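Side-chain contacts in glycoside Hydrolase (Bacteroides uniformis, PDB 5TA0), which probably hydrolyses agarose-derived chains as a GH86 family glycoside hydrolase, here an inactivated variant holding the agarose oligosaccharide neoagarooctaose: residues 259-264 / 534-539; 307-312 / 632-637. All blocks are in the same frame, centred on the assembly; numbering follows the deposited sequence. Where two conformers were deposited one is given.

Contact 1: residues 259-264 / 534-539; sequences RWNARW and DYLKEI
Trp260 NE1 donates a hydrogen bond to Tyr535 OH, 2.9 Å away, with an N-H...O angle of 159°. The hydroxyl lies close to the indole plane, in the direction in which the pyrrole N-H points, so this single edge proton is well used. Tryptophan suits a buried helix position here, since it fills space with a broad ring yet still offers one donor at its rim. Tyrosine complements it with a long reach that ends in an acceptor. The two rings meet obliquely, with their planes at 73°, and Trp260 CZ2 rests 3.9 Å from Tyr535 CE1, so the polar bond is flanked by apolar contact. The indole CG is anti to the backbone N (chi1 165°), which carries the ring off helix 258-262 toward 534-539.

Leu536 adds the aliphatic part. Its CD2 methyl sits 3.7 Å from Trp260 CD1 and 3.7 Å from Asn261 OD1, while its CB lies over one face of the Tyr535 ring, 3.6 Å above the plane. The backbone of Leu536 adopts positive phi and psi, and with Lys537 it faces Val632 in a G1 beta bulge. Just before the bulge, Asp534 OD1 accepts a hydrogen bond from Tyr535 N.

Trp260 also meets Phe252 edge-to-face and touches Met306 of helix 298-315, a residue that Tyr535 touches too. The chemistry implies a directional join between the barrel, which holds the bound glycan, and the beta-rich C-terminal part: the hydrogen bond probably helps fix how the two rings meet, and the Leu536 CD2 methyl packs beside that bond, against Trp260 CD1.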
ATOM      1  N   ARG A 259      14.351  15.498  -5.923  1.00  8.49           N
ATOM      2  CA  ARG A 259      13.385  14.552  -6.533  1.00  8.55           C
ATOM      3  C   ARG A 259      11.963  14.812  -6.049  1.00  8.36           C
ATOM      4  O   ARG A 259      11.031  14.842  -6.865  1.00  9.16           O
ATOM      5  CB  ARG A 259      13.791  13.110  -6.323  1.00  8.67           C
ATOM      6  CG  ARG A 259      12.886  12.118  -7.043  1.00  9.27           C
ATOM      7  CD  ARG A 259      13.561  10.799  -7.255  1.00  9.61           C
ATOM      8  NE  ARG A 259      12.645   9.731  -7.687  1.00  9.70           N
ATOM      9  CZ  ARG A 259      12.941   8.773  -8.555  1.00 10.17           C
ATOM     10  NH1 ARG A 259      12.068   7.792  -8.804  1.00 10.51           N
ATOM     11  NH2 ARG A 259      14.085   8.781  -9.232  1.00 10.96           N
ATOM     12  N   TRP A 260      11.815  15.023  -4.746  1.00  8.05           N
ATOM     13  CA  TRP A 260      10.547  15.502  -4.197  1.00  7.97           C
ATOM     14  C   TRP A 260      10.086  16.775  -4.908  1.00  8.03           C
ATOM     15  O   TRP A 260       8.942  16.896  -5.376  1.00  7.54           O
ATOM     16  CB  TRP A 260      10.663  15.753  -2.701  1.00  8.31           C
ATOM     17  CG  TRP A 260       9.510  16.578  -2.198  1.00  8.36           C
ATOM     18  CD1 TRP A 260       9.527  17.923  -1.959  1.00  8.26           C
ATOM     19  CD2 TRP A 260       8.159  16.142  -1.961  1.00  8.22           C
ATOM     20  NE1 TRP A 260       8.276  18.359  -1.577  1.00  8.56           N
ATOM     21  CE2 TRP A 260       7.422  17.282  -1.584  1.00  8.23           C
ATOM     22  CE3 TRP A 260       7.500  14.901  -2.037  1.00  8.53           C
ATOM     23  CZ2 TRP A 260       6.070  17.224  -1.259  1.00  8.26           C
ATOM     24  CZ3 TRP A 260       6.153  14.843  -1.696  1.00  8.34           C
ATOM     25  CH2 TRP A 260       5.457  15.997  -1.315  1.00  8.14           C
ATOM     26  N   ASN A 261      10.983  17.766  -4.977  1.00  8.03           N
ATOM     27  CA  ASN A 261      10.618  19.065  -5.520  1.00  9.08           C
ATOM     28  C   ASN A 261      10.219  19.037  -6.988  1.00  8.70           C
ATOM     29  O   ASN A 261       9.342  19.802  -7.374  1.00  9.65           O
ATOM     30  CB  ASN A 261      11.751  20.070  -5.318  1.00 10.08           C
ATOM     31  CG  ASN A 261      11.863  20.547  -3.899  1.00 12.17           C
ATOM     32  OD1 ASN A 261      10.884  20.651  -3.166  1.00 14.59           O
ATOM     33  ND2 ASN A 261      13.085  20.873  -3.511  1.00 14.61           N
ATOM     34  N   ALA A 262      10.826  18.135  -7.764  1.00  8.65           N
ATOM     35  CA  ALA A 262      10.541  18.039  -9.198  1.00  8.48           C
ATOM     36  C   ALA A 262       9.333  17.171  -9.552  1.00  8.22           C
ATOM     37  O   ALA A 262       8.795  17.296 -10.645  1.00  8.13           O
ATOM     38  CB  ALA A 262      11.762  17.486  -9.919  1.00  8.93           C
ATOM     39  N   ARG A 263       8.942  16.278  -8.634  1.00  7.60           N
ATOM     40  CA  ARG A 263       7.982  15.219  -8.939  1.00  7.80           C
ATOM     41  C   ARG A 263       6.723  15.366  -8.076  1.00  7.29           C
ATOM     42  O   ARG A 263       5.836  16.133  -8.455  1.00  7.65           O
ATOM     43  CB  ARG A 263       8.658  13.856  -8.883  1.00  7.93           C
ATOM     44  CG  ARG A 263       9.787  13.732  -9.881  1.00  7.92           C
ATOM     45  CD  ARG A 263      10.325  12.337  -9.875  1.00  7.65           C
ATOM     46  NE  ARG A 263      11.519  12.235 -10.699  1.00  8.11           N
ATOM     47  CZ  ARG A 263      11.939  11.122 -11.294  1.00  7.99           C
ATOM     48  NH1 ARG A 263      11.238  10.006 -11.257  1.00  7.81           N
ATOM     49  NH2 ARG A 263      13.069  11.147 -11.999  1.00  8.49           N
ATOM     50  N   TRP A 264       6.640  14.691  -6.931  1.00  7.02           N
ATOM     51  CA  TRP A 264       5.413  14.769  -6.110  1.00  7.49           C
ATOM     52  C   TRP A 264       4.988  16.187  -5.725  1.00  7.17           C
ATOM     53  O   TRP A 264       3.786  16.497  -5.742  1.00  7.20           O
ATOM     54  CB  TRP A 264       5.449  13.812  -4.892  1.00  7.48           C
ATOM     55  CG  TRP A 264       4.781  12.510  -5.252  1.00  7.30           C
ATOM     56  CD1 TRP A 264       5.375  11.391  -5.754  1.00  7.45           C
ATOM     57  CD2 TRP A 264       3.385  12.267  -5.264  1.00  7.14           C
ATOM     58  NE1 TRP A 264       4.425  10.423  -6.022  1.00  7.50           N
ATOM     59  CE2 TRP A 264       3.194  10.947  -5.745  1.00  7.26           C
ATOM     60  CE3 TRP A 264       2.269  13.014  -4.865  1.00  7.37           C
ATOM     61  CZ2 TRP A 264       1.931  10.402  -5.926  1.00  7.65           C
ATOM     62  CZ3 TRP A 264       1.014  12.454  -5.029  1.00  7.49           C
ATOM     63  CH2 TRP A 264       0.861  11.157  -5.538  1.00  7.69           C
ATOM     64  N   ASP A 534       4.268  24.172   8.272  1.00 10.58           N
ATOM     65  CA  ASP A 534       5.288  24.218   7.231  1.00 10.92           C
ATOM     66  C   ASP A 534       6.050  22.894   7.238  1.00  9.82           C
ATOM     67  O   ASP A 534       5.810  22.040   8.085  1.00  9.54           O
ATOM     68  CB  ASP A 534       6.239  25.404   7.498  1.00 12.49           C
ATOM     69  CG  ASP A 534       6.887  25.958   6.254  1.00 15.45           C
ATOM     70  OD1 ASP A 534       6.864  25.330   5.178  1.00 16.50           O
ATOM     71  OD2 ASP A 534       7.431  27.090   6.374  1.00 18.94           O
ATOM     72  N   TYR A 535       6.996  22.744   6.316  1.00  9.18           N
ATOM     73  CA  TYR A 535       7.697  21.488   6.128  1.00  9.68           C
ATOM     74  C   TYR A 535       9.032  21.735   5.414  1.00  9.64           C
ATOM     75  O   TYR A 535       9.322  22.873   5.039  1.00 10.62           O
ATOM     76  CB  TYR A 535       6.788  20.505   5.348  1.00  9.39           C
ATOM     77  CG  TYR A 535       6.880  20.580   3.841  1.00  9.72           C
ATOM     78  CD1 TYR A 535       7.024  19.415   3.071  1.00  9.47           C
ATOM     79  CD2 TYR A 535       6.826  21.810   3.174  1.00  9.78           C
ATOM     80  CE1 TYR A 535       7.151  19.489   1.686  1.00  9.27           C
ATOM     81  CE2 TYR A 535       6.929  21.889   1.794  1.00 10.12           C
ATOM     82  CZ  TYR A 535       7.097  20.712   1.051  1.00  9.70           C
ATOM     83  OH  TYR A 535       7.219  20.792  -0.328  1.00 10.33           O
ATOM     84  N   LEU A 536       9.828  20.680   5.278  1.00 10.12           N
ATOM     85  CA  LEU A 536      11.015  20.648   4.392  1.00 10.52           C
ATOM     86  C   LEU A 536      12.007  21.783   4.663  1.00 11.08           C
ATOM     87  O   LEU A 536      12.128  22.728   3.871  1.00 12.07           O
ATOM     88  CB  LEU A 536      10.588  20.598   2.916  1.00 10.98           C
ATOM     89  CG  LEU A 536      11.720  20.286   1.906  1.00 11.65           C
ATOM     90  CD1 LEU A 536      12.505  19.036   2.255  1.00 11.72           C
ATOM     91  CD2 LEU A 536      11.111  20.180   0.522  1.00 12.16           C
ATOM     92  N   LYS A 537      12.701  21.673   5.786  0.60 11.27           N
ATOM     93  CA  LYS A 537      13.644  22.714   6.228  0.60 12.13           C
ATOM     94  C   LYS A 537      15.063  22.150   6.253  0.60 12.32           C
ATOM     95  O   LYS A 537      15.300  21.042   6.729  0.60 12.08           O
ATOM     96  CB  LYS A 537      13.245  23.235   7.607  0.60 12.80           C
ATOM     97  CG  LYS A 537      11.857  23.867   7.686  0.60 13.60           C
ATOM     98  CD  LYS A 537      11.697  25.057   6.750  0.60 14.27           C
ATOM     99  CE  LYS A 537      10.311  25.680   6.818  0.60 15.21           C
ATOM    100  NZ  LYS A 537      10.147  26.722   5.764  0.60 16.33           N
ATOM    101  N   GLU A 538      16.003  22.933   5.725  1.00 13.16           N
ATOM    102  CA  GLU A 538      17.426  22.573   5.728  1.00 15.05           C
ATOM    103  C   GLU A 538      18.013  22.669   7.133  1.00 14.35           C
ATOM    104  O   GLU A 538      17.686  23.577   7.899  1.00 15.13           O
ATOM    105  CB  GLU A 538      18.232  23.527   4.832  1.00 17.13           C
ATOM    106  CG  GLU A 538      17.874  23.515   3.364  1.00 19.98           C
ATOM    107  CD  GLU A 538      18.541  24.630   2.565  1.00 22.51           C
ATOM    108  OE1 GLU A 538      19.370  25.381   3.123  1.00 25.09           O
ATOM    109  OE2 GLU A 538      18.211  24.768   1.373  1.00 25.65           O
ATOM    110  N   ILE A 539      18.861  21.708   7.452  1.00 13.11           N
ATOM    111  CA  ILE A 539      19.512  21.605   8.760  1.00 13.96           C
ATOM    112  C   ILE A 539      20.896  22.252   8.721  1.00 14.78           C
ATOM    113  O   ILE A 539      21.770  21.822   7.971  1.00 14.99           O
ATOM    114  CB  ILE A 539      19.648  20.151   9.221  1.00 13.35           C
ATOM    115  CG1 ILE A 539      18.253  19.493   9.384  1.00 13.81           C
ATOM    116  CG2 ILE A 539      20.399  20.082  10.560  1.00 14.03           C
ATOM    117  CD1 ILE A 539      18.312  17.978   9.399  1.00 13.37           C
TER

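Contact 2: residues 307-312 / 632-637; sequences IEQYSM and VSTVTM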
ATOM      1  N   ILE A 307       3.722  13.148   1.640  1.00  6.96           N
ATOM      2  CA  ILE A 307       2.562  13.338   0.760  1.00  7.15           C
ATOM      3  C   ILE A 307       1.428  14.015   1.554  1.00  6.97           C
ATOM      4  O   ILE A 307       0.848  15.008   1.111  1.00  7.26           O
ATOM      5  CB  ILE A 307       2.080  12.021   0.141  1.00  7.54           C
ATOM      6  CG1 ILE A 307       3.134  11.457  -0.827  1.00  7.80           C
ATOM      7  CG2 ILE A 307       0.773  12.216  -0.579  1.00  7.93           C
ATOM      8  CD1 ILE A 307       2.802  10.056  -1.305  1.00  8.47           C
ATOM      9  N   GLU A 308       1.125  13.491   2.742  1.00  6.94           N
ATOM     10  CA  GLU A 308       0.028  14.054   3.544  1.00  7.30           C
ATOM     11  C   GLU A 308       0.307  15.492   3.967  1.00  6.95           C
ATOM     12  O   GLU A 308      -0.576  16.342   3.845  1.00  7.29           O
ATOM     13  CB  GLU A 308      -0.201  13.217   4.787  1.00  8.15           C
ATOM     14  CG  GLU A 308      -0.764  11.837   4.506  1.00  8.82           C
ATOM     15  CD  GLU A 308      -0.805  10.935   5.730  1.00  9.51           C
ATOM     16  OE1 GLU A 308      -1.140   9.727   5.546  1.00 10.36           O
ATOM     17  OE2 GLU A 308      -0.456  11.364   6.862  1.00 10.38           O
ATOM     18  N   GLN A 309       1.520  15.749   4.467  1.00  7.27           N
ATOM     19  CA  GLN A 309       1.826  17.089   4.968  1.00  7.12           C
ATOM     20  C   GLN A 309       1.803  18.139   3.866  1.00  6.93           C
ATOM     21  O   GLN A 309       1.264  19.240   4.068  1.00  7.03           O
ATOM     22  CB  GLN A 309       3.190  17.096   5.660  1.00  7.46           C
ATOM     23  CG  GLN A 309       3.705  18.477   6.093  1.00  7.59           C
ATOM     24  CD  GLN A 309       2.927  19.071   7.250  1.00  8.25           C
ATOM     25  OE1 GLN A 309       3.129  18.716   8.405  1.00  9.10           O
ATOM     26  NE2 GLN A 309       2.033  19.977   6.935  1.00  8.61           N
ATOM     27  N   TYR A 310       2.384  17.819   2.703  1.00  7.27           N
ATOM     28  CA  TYR A 310       2.370  18.803   1.613  1.00  7.29           C
ATOM     29  C   TYR A 310       0.972  18.968   1.024  1.00  7.37           C
ATOM     30  O   TYR A 310       0.564  20.087   0.661  1.00  7.82           O
ATOM     31  CB  TYR A 310       3.444  18.570   0.552  1.00  7.77           C
ATOM     32  CG  TYR A 310       3.512  19.720  -0.400  1.00  7.67           C
ATOM     33  CD1 TYR A 310       3.099  19.597  -1.722  1.00  7.93           C
ATOM     34  CD2 TYR A 310       3.875  20.978   0.042  1.00  7.94           C
ATOM     35  CE1 TYR A 310       3.091  20.682  -2.582  1.00  7.98           C
ATOM     36  CE2 TYR A 310       3.897  22.061  -0.799  1.00  8.39           C
ATOM     37  CZ  TYR A 310       3.501  21.923  -2.106  1.00  8.20           C
ATOM     38  OH  TYR A 310       3.496  23.004  -2.951  1.00  8.51           O
ATOM     39  N   SER A 311       0.190  17.880   0.964  1.00  7.34           N
ATOM     40  CA  SER A 311      -1.209  18.006   0.588  1.00  7.56           C
ATOM     41  C   SER A 311      -1.957  18.961   1.517  1.00  7.95           C
ATOM     42  O   SER A 311      -2.721  19.802   1.062  1.00  8.01           O
ATOM     43  CB  SER A 311      -1.876  16.638   0.550  1.00  7.72           C
ATOM     44  OG  SER A 311      -1.260  15.782  -0.401  1.00  7.58           O
ATOM     45  N   MET A 312      -1.709  18.836   2.817  1.00  8.26           N
ATOM     46  CA  MET A 312      -2.324  19.801   3.742  1.00  8.67           C
ATOM     47  C   MET A 312      -1.906  21.233   3.448  1.00  8.72           C
ATOM     48  O   MET A 312      -2.738  22.116   3.362  1.00  9.06           O
ATOM     49  CB  MET A 312      -1.979  19.440   5.193  1.00  9.05           C
ATOM     50  CG  MET A 312      -2.777  18.256   5.704  1.00  9.60           C
ATOM     51  SD  MET A 312      -4.551  18.545   5.924  1.00 10.35           S
ATOM     52  CE  MET A 312      -4.493  19.731   7.264  1.00 11.32           C
ATOM     53  N   VAL A 632      14.896  18.350   7.660  1.00 10.41           N
ATOM     54  CA  VAL A 632      13.690  17.844   8.335  1.00  9.94           C
ATOM     55  C   VAL A 632      12.586  17.916   7.284  1.00  9.52           C
ATOM     56  O   VAL A 632      12.209  19.000   6.847  1.00  9.90           O
ATOM     57  CB  VAL A 632      13.319  18.701   9.553  1.00 10.44           C
ATOM     58  CG1 VAL A 632      12.063  18.166  10.216  1.00 11.13           C
ATOM     59  CG2 VAL A 632      14.487  18.761  10.540  1.00 10.84           C
ATOM     60  N   SER A 633      12.111  16.743   6.840  1.00  9.01           N
ATOM     61  CA  SER A 633      11.091  16.685   5.799  1.00  8.82           C
ATOM     62  C   SER A 633       9.718  17.089   6.346  1.00  8.28           C
ATOM     63  O   SER A 633       9.050  17.933   5.768  1.00  8.28           O
ATOM     64  CB  SER A 633      11.038  15.303   5.151  1.00  9.11           C
ATOM     65  OG  SER A 633      10.920  14.298   6.115  1.00  8.80           O
ATOM     66  N   THR A 634       9.328  16.486   7.472  1.00  8.12           N
ATOM     67  CA  THR A 634       8.026  16.749   8.094  1.00  8.64           C
ATOM     68  C   THR A 634       8.125  16.637   9.599  1.00  8.22           C
ATOM     69  O   THR A 634       8.934  15.864  10.124  1.00  8.48           O
ATOM     70  CB  THR A 634       6.928  15.760   7.607  1.00  8.69           C
ATOM     71  OG1 THR A 634       7.306  14.425   7.916  1.00  9.37           O
ATOM     72  CG2 THR A 634       6.668  15.896   6.121  1.00  9.00           C
ATOM     73  N   VAL A 635       7.262  17.391  10.276  1.00  8.42           N
ATOM     74  CA  VAL A 635       6.967  17.200  11.683  1.00  8.87           C
ATOM     75  C   VAL A 635       5.460  17.112  11.814  1.00  8.62           C
ATOM     76  O   VAL A 635       4.748  18.037  11.444  1.00  8.87           O
ATOM     77  CB  VAL A 635       7.533  18.337  12.554  1.00  9.18           C
ATOM     78  CG1 VAL A 635       7.163  18.106  14.007  1.00  9.68           C
ATOM     79  CG2 VAL A 635       9.048  18.429  12.374  1.00  9.54           C
ATOM     80  N   THR A 636       4.996  15.943  12.260  1.00  8.41           N
ATOM     81  CA  THR A 636       3.563  15.702  12.501  1.00  8.47           C
ATOM     82  C   THR A 636       3.404  15.080  13.872  1.00  8.93           C
ATOM     83  O   THR A 636       4.374  14.746  14.530  1.00  9.57           O
ATOM     84  CB  THR A 636       2.938  14.837  11.385  1.00  8.39           C
ATOM     85  OG1 THR A 636       3.515  13.519  11.389  1.00  8.02           O
ATOM     86  CG2 THR A 636       3.152  15.477  10.021  1.00  8.39           C
ATOM     87  N   MET A 637       2.168  14.915  14.318  1.00  8.84           N
ATOM     88  CA  MET A 637       1.933  14.402  15.685  1.00  9.67           C
ATOM     89  C   MET A 637       0.667  13.574  15.732  1.00  9.68           C
ATOM     90  O   MET A 637      -0.369  13.986  15.240  1.00 10.22           O
ATOM     91  CB  MET A 637       1.862  15.559  16.673  1.00 10.76           C
ATOM     92  CG  MET A 637       1.705  15.133  18.126  1.00 11.58           C
ATOM     93  SD  MET A 637       2.098  16.457  19.296  1.00 13.19           S
ATOM     94  CE  MET A 637       0.740  17.571  18.944  1.00 13.60           C
TER
HETATM   95  O   HOH W   1       5.924  19.253   8.573  1.00  8.81           O
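Apolar contact between Gln309 and Thr634 lies where helix 307-312 comes nearest to strand 632-637. Gln309 CB is 3.7 Å from Thr634 CG2, and CG of the same glutamine follows at 3.9 Å, so the aliphatic base of the glutamine runs alongside the methyl branch. Thr634 and Thr636 alternate with Val635 along the strand, and both turn their CB atoms to the helix while that of Val635 turns away, toward Leu564 and Phe547. Threonine suits such positions: its beta-branching favours extended backbone, and its methyl gives the helix a compact apolar surface.

A van der Waals contact of a different kind is made by the amide oxygen: Gln309 OE1 meets the Thr636 CG2 methyl at 3.6 Å. CG anti to the backbone N (chi1 173°) and a bend at chi2 (70°) bring OE1 to Val635 and Thr636.

Water-mediated bonding forms the polar link. A water lies 2.9 Å from Gln309 OE1, to which it can donate, and accepts from Val635 N, also at 2.9 Å, bridging the side-chain amide to the strand backbone. At the other end of that amide, NE2 donates to Ala532 O of strand 523-538, so one side chain serves two neighbouring strands.

The axes of the two short segments lie 8.9 Å apart at 81°. On the helix side, Gln309 carries the contact. Glutamine suits this place because its methylene groups can pack on a threonine methyl while its end remains polar. A buried amide needs partners for both ends: Ala532 O takes the NE2 end, while the water is one partner at OE1, making this a partly polar joint between barrel helix and beta-sheet.

In the fold
The two contacts lie about 10 Å apart between centres, on the same side of the molecule's centre, and their segments alternate along the chain: 259-264, 307-312, 534-539, 632-637. The earlier segments belong to helices 258-262 and 298-315 of the barrel region; the later ones belong to strands 523-538 and 631-642, antiparallel neighbours in one mixed five-stranded sheet. Backbone pairing joins contact 1 directly to contact 2, with Lys537 O 2.9 Å from Val632 N in a probable hydrogen bond. The rings of Tyr535 and Tyr310 also meet across them. Together the contacts dock one sheet of the C-terminal beta region against the glycan-binding barrel.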